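Local coordinates for protein Bd3459 (Bdellovibrio bacteriovorus, PDB 5CEC) that is a predatory endopeptidase of the peptidase S13 family, probably acting on prey cell-wall peptide cross-links, and is bound here by an ankyrin-repeat immunity protein, at residues K62-S72 with Y302-M310. The protein carries 1 engineered substitution. Sequence-based numbering, arbitrary orientation. Where two conformers were deposited one is given.
Sequences KDDKFPLASIS and YNEATCEMM
Phe-66 and Ala-305 form a hydrogen-bonded antiparallel pair: Phe-66 N donates to Ala-305 O (3.0 Å), and Ala-305 N returns a bond to Phe-66 O. Leu-68 N continues the pairing onto Asn-303 O, which also accepts a hydrogen bond from a water that Ala-69 N donates to. At the other end, Glu-308 N reaches Lys-62 O at 3.0 Å, and a second water joins Asp-64 O to Cys-307 N. Thr-306 is the N-cap of helix 307-322, its OG1 accepting from Met-309 N.

Among side chains, the amide of Asn-303 points ND2 in its own plane at Ser-72 OG (3.1 Å), whose hydroxyl donates to Ala-69 O; OD1 binds His-287 N. The Lys-62 methylenes lie against Glu-308 OE2 (CG 3.4 Å), while NZ binds backbone oxygens of Gly-58 and Asp-59.

Apolar contact is made by Leu-68: CG lies opposite the carbonyl carbon (chi1 -58°), which lays CD1 on Ala-305 CB at 3.8 Å and Met-310 CE at 4.0 Å. Ile-71 CD1 touches Met-310 CG.

The disulfide Cys-307–Cys-45 ties the start of helix 307-322 to strand 40-48 of the six-stranded sheet. Ser-70, following strand 65-67, hydrogen-bonds Lys-73 in an SxxK pattern consistent with the nucleophile of penicillin-binding proteins.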
ATOM      1  N   LYS A  62      15.026   7.375  19.779  1.00 19.87           N
ATOM      2  CA  LYS A  62      13.858   8.055  19.180  1.00 20.17           C
ATOM      3  C   LYS A  62      14.191   9.373  18.466  1.00 19.95           C
ATOM      4  O   LYS A  62      13.374   9.889  17.703  1.00 19.95           O
ATOM      5  CB  LYS A  62      12.732   8.249  20.209  1.00 22.26           C
ATOM      6  CG  LYS A  62      13.033   9.205  21.358  1.00 25.07           C
ATOM      7  CD  LYS A  62      11.888   9.152  22.374  1.00 27.73           C
ATOM      8  CE  LYS A  62      12.217   9.843  23.669  1.00 31.21           C
ATOM      9  NZ  LYS A  62      13.275   9.119  24.425  1.00 34.90           N
ATOM     10  N   ASP A  63      15.371   9.929  18.765  1.00 20.98           N
ATOM     11  CA  ASP A  63      15.848  11.154  18.111  0.50 22.15           C
ATOM     12  C   ASP A  63      16.979  10.914  17.082  1.00 22.35           C
ATOM     13  O   ASP A  63      17.685  11.869  16.674  1.00 25.11           O
ATOM     14  CB  ASP A  63      16.278  12.168  19.185  0.50 24.10           C
ATOM     15  CG  ASP A  63      17.401  11.634  20.085  0.50 28.49           C
ATOM     16  OD1 ASP A  63      17.518  10.386  20.256  0.50 28.96           O
ATOM     17  OD2 ASP A  63      18.158  12.466  20.639  0.50 35.40           O
ATOM     18  N   ASP A  64      17.131   9.659  16.630  1.00 21.89           N
ATOM     19  CA  ASP A  64      18.121   9.302  15.602  1.00 22.38           C
ATOM     20  C   ASP A  64      17.421   9.044  14.266  1.00 19.81           C
ATOM     21  O   ASP A  64      16.316   8.450  14.232  1.00 19.41           O
ATOM     22  CB  ASP A  64      18.858   8.028  16.005  1.00 24.26           C
ATOM     23  CG  ASP A  64      19.690   8.195  17.252  1.00 27.70           C
ATOM     24  OD1 ASP A  64      20.033   9.332  17.577  1.00 32.84           O
ATOM     25  OD2 ASP A  64      19.992   7.186  17.889  1.00 33.93           O
ATOM     26  N   LYS A  65      18.039   9.473  13.159  1.00 20.05           N
ATOM     27  CA  LYS A  65      17.423   9.251  11.840  1.00 18.47           C
ATOM     28  C   LYS A  65      17.584   7.802  11.384  1.00 19.28           C
ATOM     29  O   LYS A  65      18.676   7.240  11.498  1.00 19.41           O
ATOM     30  CB  LYS A  65      17.988  10.151  10.737  1.00 20.58           C
ATOM     31  CG  LYS A  65      17.667  11.632  10.916  1.00 22.89           C
ATOM     32  CD  LYS A  65      18.001  12.420   9.643  1.00 24.97           C
ATOM     33  CE  LYS A  65      19.482  12.583   9.408  1.00 27.66           C
ATOM     34  NZ  LYS A  65      19.811  13.165   8.075  1.00 27.04           N
ATOM     35  N   PHE A  66      16.501   7.225  10.835  1.00 17.58           N
ATOM     36  CA  PHE A  66      16.522   5.886  10.215  1.00 17.85           C
ATOM     37  C   PHE A  66      15.745   5.914   8.909  1.00 17.21           C
ATOM     38  O   PHE A  66      14.893   6.798   8.712  1.00 16.83           O
ATOM     39  CB  PHE A  66      15.914   4.834  11.132  1.00 17.63           C
ATOM     40  CG  PHE A  66      16.659   4.656  12.411  1.00 18.22           C
ATOM     41  CD1 PHE A  66      17.913   4.048  12.401  1.00 18.27           C
ATOM     42  CD2 PHE A  66      16.161   5.166  13.607  1.00 17.86           C
ATOM     43  CE1 PHE A  66      18.613   3.878  13.562  1.00 18.91           C
ATOM     44  CE2 PHE A  66      16.868   4.996  14.771  1.00 18.14           C
ATOM     45  CZ  PHE A  66      18.094   4.368  14.752  1.00 17.97           C
ATOM     46  N   PRO A  67      16.002   4.945   8.019  1.00 16.40           N
ATOM     47  CA  PRO A  67      15.197   4.852   6.802  1.00 16.50           C
ATOM     48  C   PRO A  67      13.717   4.627   7.104  1.00 15.50           C
ATOM     49  O   PRO A  67      13.393   3.817   7.966  1.00 15.96           O
ATOM     50  CB  PRO A  67      15.788   3.661   6.075  1.00 17.00           C
ATOM     51  CG  PRO A  67      17.160   3.491   6.615  1.00 19.50           C
ATOM     52  CD  PRO A  67      17.071   3.927   8.051  1.00 18.11           C
ATOM     53  N   LEU A  68      12.873   5.380   6.421  1.00 15.42           N
ATOM     54  CA  LEU A  68      11.432   5.324   6.652  1.00 14.94           C
ATOM     55  C   LEU A  68      10.689   4.384   5.727  1.00 14.70           C
ATOM     56  O   LEU A  68       9.575   3.939   6.039  1.00 15.17           O
ATOM     57  CB  LEU A  68      10.846   6.715   6.462  1.00 14.59           C
ATOM     58  CG  LEU A  68      11.399   7.842   7.337  1.00 16.05           C
ATOM     59  CD1 LEU A  68      10.663   9.137   7.042  1.00 16.48           C
ATOM     60  CD2 LEU A  68      11.243   7.466   8.807  1.00 16.44           C
ATOM     61  N   ALA A  69      11.233   4.175   4.541  1.00 15.00           N
ATOM     62  CA  ALA A  69      10.469   3.510   3.477  1.00 15.21           C
ATOM     63  C   ALA A  69       9.133   4.239   3.282  1.00 14.42           C
ATOM     64  O   ALA A  69       9.078   5.468   3.432  1.00 14.30           O
ATOM     65  CB  ALA A  69      10.293   2.009   3.756  1.00 16.58           C
ATOM     66  N   SER A  70       8.045   3.516   3.008  1.00 14.32           N
ATOM     67  CA  SER A  70       6.808   4.168   2.606  1.00 14.21           C
ATOM     68  C   SER A  70       6.038   4.854   3.735  1.00 13.63           C
ATOM     69  O   SER A  70       5.042   5.516   3.447  1.00 13.62           O
ATOM     70  CB  SER A  70       5.885   3.214   1.821  1.00 14.56           C
ATOM     71  OG  SER A  70       6.393   2.981   0.513  1.00 16.03           O
ATOM     72  N   ILE A  71       6.466   4.780   4.999  1.00 12.86           N
ATOM     73  CA  ILE A  71       5.857   5.716   5.962  1.00 13.30           C
ATOM     74  C   ILE A  71       6.192   7.162   5.633  1.00 13.26           C
ATOM     75  O   ILE A  71       5.476   8.080   6.055  1.00 13.97           O
ATOM     76  CB  ILE A  71       6.084   5.364   7.436  1.00 13.32           C
ATOM     77  CG1 ILE A  71       7.511   5.706   7.901  1.00 14.84           C
ATOM     78  CG2 ILE A  71       5.649   3.950   7.716  1.00 14.25           C
ATOM     79  CD1 ILE A  71       7.750   5.432   9.382  1.00 16.03           C
ATOM     80  N   SER A  72       7.194   7.377   4.787  1.00 13.33           N
ATOM     81  CA  SER A  72       7.394   8.678   4.161  1.00 13.28           C
ATOM     82  C   SER A  72       6.099   9.271   3.594  1.00 14.39           C
ATOM     83  O   SER A  72       5.910  10.479   3.549  1.00 14.85           O
ATOM     84  CB  SER A  72       8.369   8.570   2.983  1.00 14.41           C
ATOM     85  OG  SER A  72       9.666   8.252   3.380  1.00 14.71           O
ATOM     86  N   TYR A 302      17.859   7.024   0.803  1.00 23.65           N
ATOM     87  CA  TYR A 302      16.496   6.808   1.321  1.00 24.11           C
ATOM     88  C   TYR A 302      16.084   8.030   2.131  1.00 22.65           C
ATOM     89  O   TYR A 302      16.909   8.624   2.848  1.00 25.83           O
ATOM     90  CB  TYR A 302      16.428   5.575   2.234  1.00 26.76           C
ATOM     91  CG  TYR A 302      16.625   4.258   1.516  1.00 26.71           C
ATOM     92  CD1 TYR A 302      15.618   3.700   0.774  1.00 26.00           C
ATOM     93  CD2 TYR A 302      17.864   3.613   1.529  1.00 31.13           C
ATOM     94  CE1 TYR A 302      15.775   2.490   0.116  1.00 29.18           C
ATOM     95  CE2 TYR A 302      18.059   2.423   0.836  1.00 33.66           C
ATOM     96  CZ  TYR A 302      17.006   1.862   0.122  1.00 32.00           C
ATOM     97  OH  TYR A 302      17.202   0.683  -0.573  1.00 36.55           O
ATOM     98  N   ASN A 303      14.803   8.379   2.089  1.00 17.84           N
ATOM     99  CA  ASN A 303      14.283   9.333   3.044  1.00 17.38           C
ATOM    100  C   ASN A 303      14.538   8.774   4.447  1.00 17.07           C
ATOM    101  O   ASN A 303      14.312   7.592   4.715  1.00 17.10           O
ATOM    102  CB  ASN A 303      12.772   9.482   2.897  1.00 17.18           C
ATOM    103  CG  ASN A 303      12.337  10.167   1.621  1.00 16.25           C
ATOM    104  OD1 ASN A 303      13.110  10.772   0.893  1.00 17.83           O
ATOM    105  ND2 ASN A 303      11.045  10.062   1.338  1.00 15.86           N
ATOM    106  N   GLU A 304      14.998   9.645   5.343  1.00 18.22           N
ATOM    107  CA  GLU A 304      15.215   9.272   6.734  1.00 17.64           C
ATOM    108  C   GLU A 304      14.622  10.310   7.648  1.00 17.98           C
ATOM    109  O   GLU A 304      14.578  11.492   7.310  1.00 18.94           O
ATOM    110  CB  GLU A 304      16.704   9.108   7.057  1.00 19.69           C
ATOM    111  CG  GLU A 304      17.419   8.053   6.219  1.00 21.05           C
ATOM    112  CD  GLU A 304      18.744   7.639   6.810  1.00 27.64           C
ATOM    113  OE1 GLU A 304      19.219   8.323   7.712  1.00 33.83           O
ATOM    114  OE2 GLU A 304      19.355   6.684   6.320  1.00 34.78           O
ATOM    115  N   ALA A 305      14.181   9.855   8.812  1.00 16.02           N
ATOM    116  CA  ALA A 305      13.752  10.781   9.865  1.00 16.62           C
ATOM    117  C   ALA A 305      13.786  10.081  11.195  1.00 16.97           C
ATOM    118  O   ALA A 305      13.967   8.849  11.279  1.00 17.25           O
ATOM    119  CB  ALA A 305      12.338  11.299   9.612  1.00 17.89           C
ATOM    120  N   THR A 306      13.606  10.862  12.253  1.00 17.22           N
ATOM    121  CA  THR A 306      13.536  10.301  13.587  1.00 16.85           C
ATOM    122  C   THR A 306      12.143   9.749  13.875  1.00 16.93           C
ATOM    123  O   THR A 306      11.145  10.199  13.325  1.00 16.87           O
ATOM    124  CB  THR A 306      13.926  11.335  14.655  1.00 18.39           C
ATOM    125  OG1 THR A 306      12.900  12.320  14.749  1.00 19.58           O
ATOM    126  CG2 THR A 306      15.286  12.010  14.354  1.00 19.37           C
ATOM    127  N   CYS A 307      12.090   8.830  14.827  1.00 17.40           N
ATOM    128  CA  CYS A 307      10.829   8.271  15.298  1.00 18.06           C
ATOM    129  C   CYS A 307       9.987   9.417  15.919  1.00 17.30           C
ATOM    130  O   CYS A 307       8.783   9.504  15.674  1.00 17.83           O
ATOM    131  CB  CYS A 307      11.104   7.154  16.287  1.00 20.01           C
ATOM    132  SG  CYS A 307       9.690   6.115  16.648  1.00 24.95           S
ATOM    133  N   GLU A 308      10.622  10.310  16.699  1.00 17.64           N
ATOM    134  CA  GLU A 308       9.922  11.480  17.247  1.00 18.97           C
ATOM    135  C   GLU A 308       9.258  12.321  16.162  1.00 17.25           C
ATOM    136  O   GLU A 308       8.104  12.748  16.305  1.00 18.77           O
ATOM    137  CB  GLU A 308      10.852  12.382  18.078  1.00 21.87           C
ATOM    138  CG  GLU A 308      11.191  11.822  19.436  1.00 26.73           C
ATOM    139  CD  GLU A 308      11.900  12.812  20.344  1.00 33.82           C
ATOM    140  OE1 GLU A 308      12.191  13.954  19.924  1.00 41.99           O
ATOM    141  OE2 GLU A 308      12.158  12.448  21.506  1.00 41.30           O
ATOM    142  N   MET A 309       9.968  12.522  15.048  1.00 17.09           N
ATOM    143  CA  MET A 309       9.408  13.288  13.942  1.00 17.00           C
ATOM    144  C   MET A 309       8.138  12.615  13.391  1.00 16.15           C
ATOM    145  O   MET A 309       7.183  13.294  12.984  1.00 17.12           O
ATOM    146  CB  MET A 309      10.426  13.491  12.823  1.00 18.89           C
ATOM    147  CG  MET A 309      11.376  14.647  13.050  1.00 23.59           C
ATOM    148  SD  MET A 309      10.584  16.270  13.126  1.00 28.82           S
ATOM    149  CE  MET A 309       9.333  16.129  11.886  1.00 21.63           C
ATOM    150  N   MET A 310       8.128  11.282  13.333  1.00 16.83           N
ATOM    151  CA  MET A 310       6.930  10.585  12.886  1.00 16.15           C
ATOM    152  C   MET A 310       5.718  10.828  13.797  1.00 15.26           C
ATOM    153  O   MET A 310       4.594  11.018  13.330  1.00 15.91           O
ATOM    154  CB  MET A 310       7.234   9.098  12.697  1.00 16.08           C
ATOM    155  CG  MET A 310       8.251   8.795  11.611  1.00 16.71           C
ATOM    156  SD  MET A 310       7.845   9.481   9.972  1.00 17.44           S
ATOM    157  CE  MET A 310       8.695  11.051   9.976  1.00 18.56           C
TER
HETATM  158  O   HOH W   1      14.332   7.264  15.609  1.00 17.90           O
HETATM  159  O   HOH W   2      19.429  11.033   6.164  1.00 30.09           O
HETATM  160  O   HOH W   3      13.064   5.649   3.091  1.00 22.47           O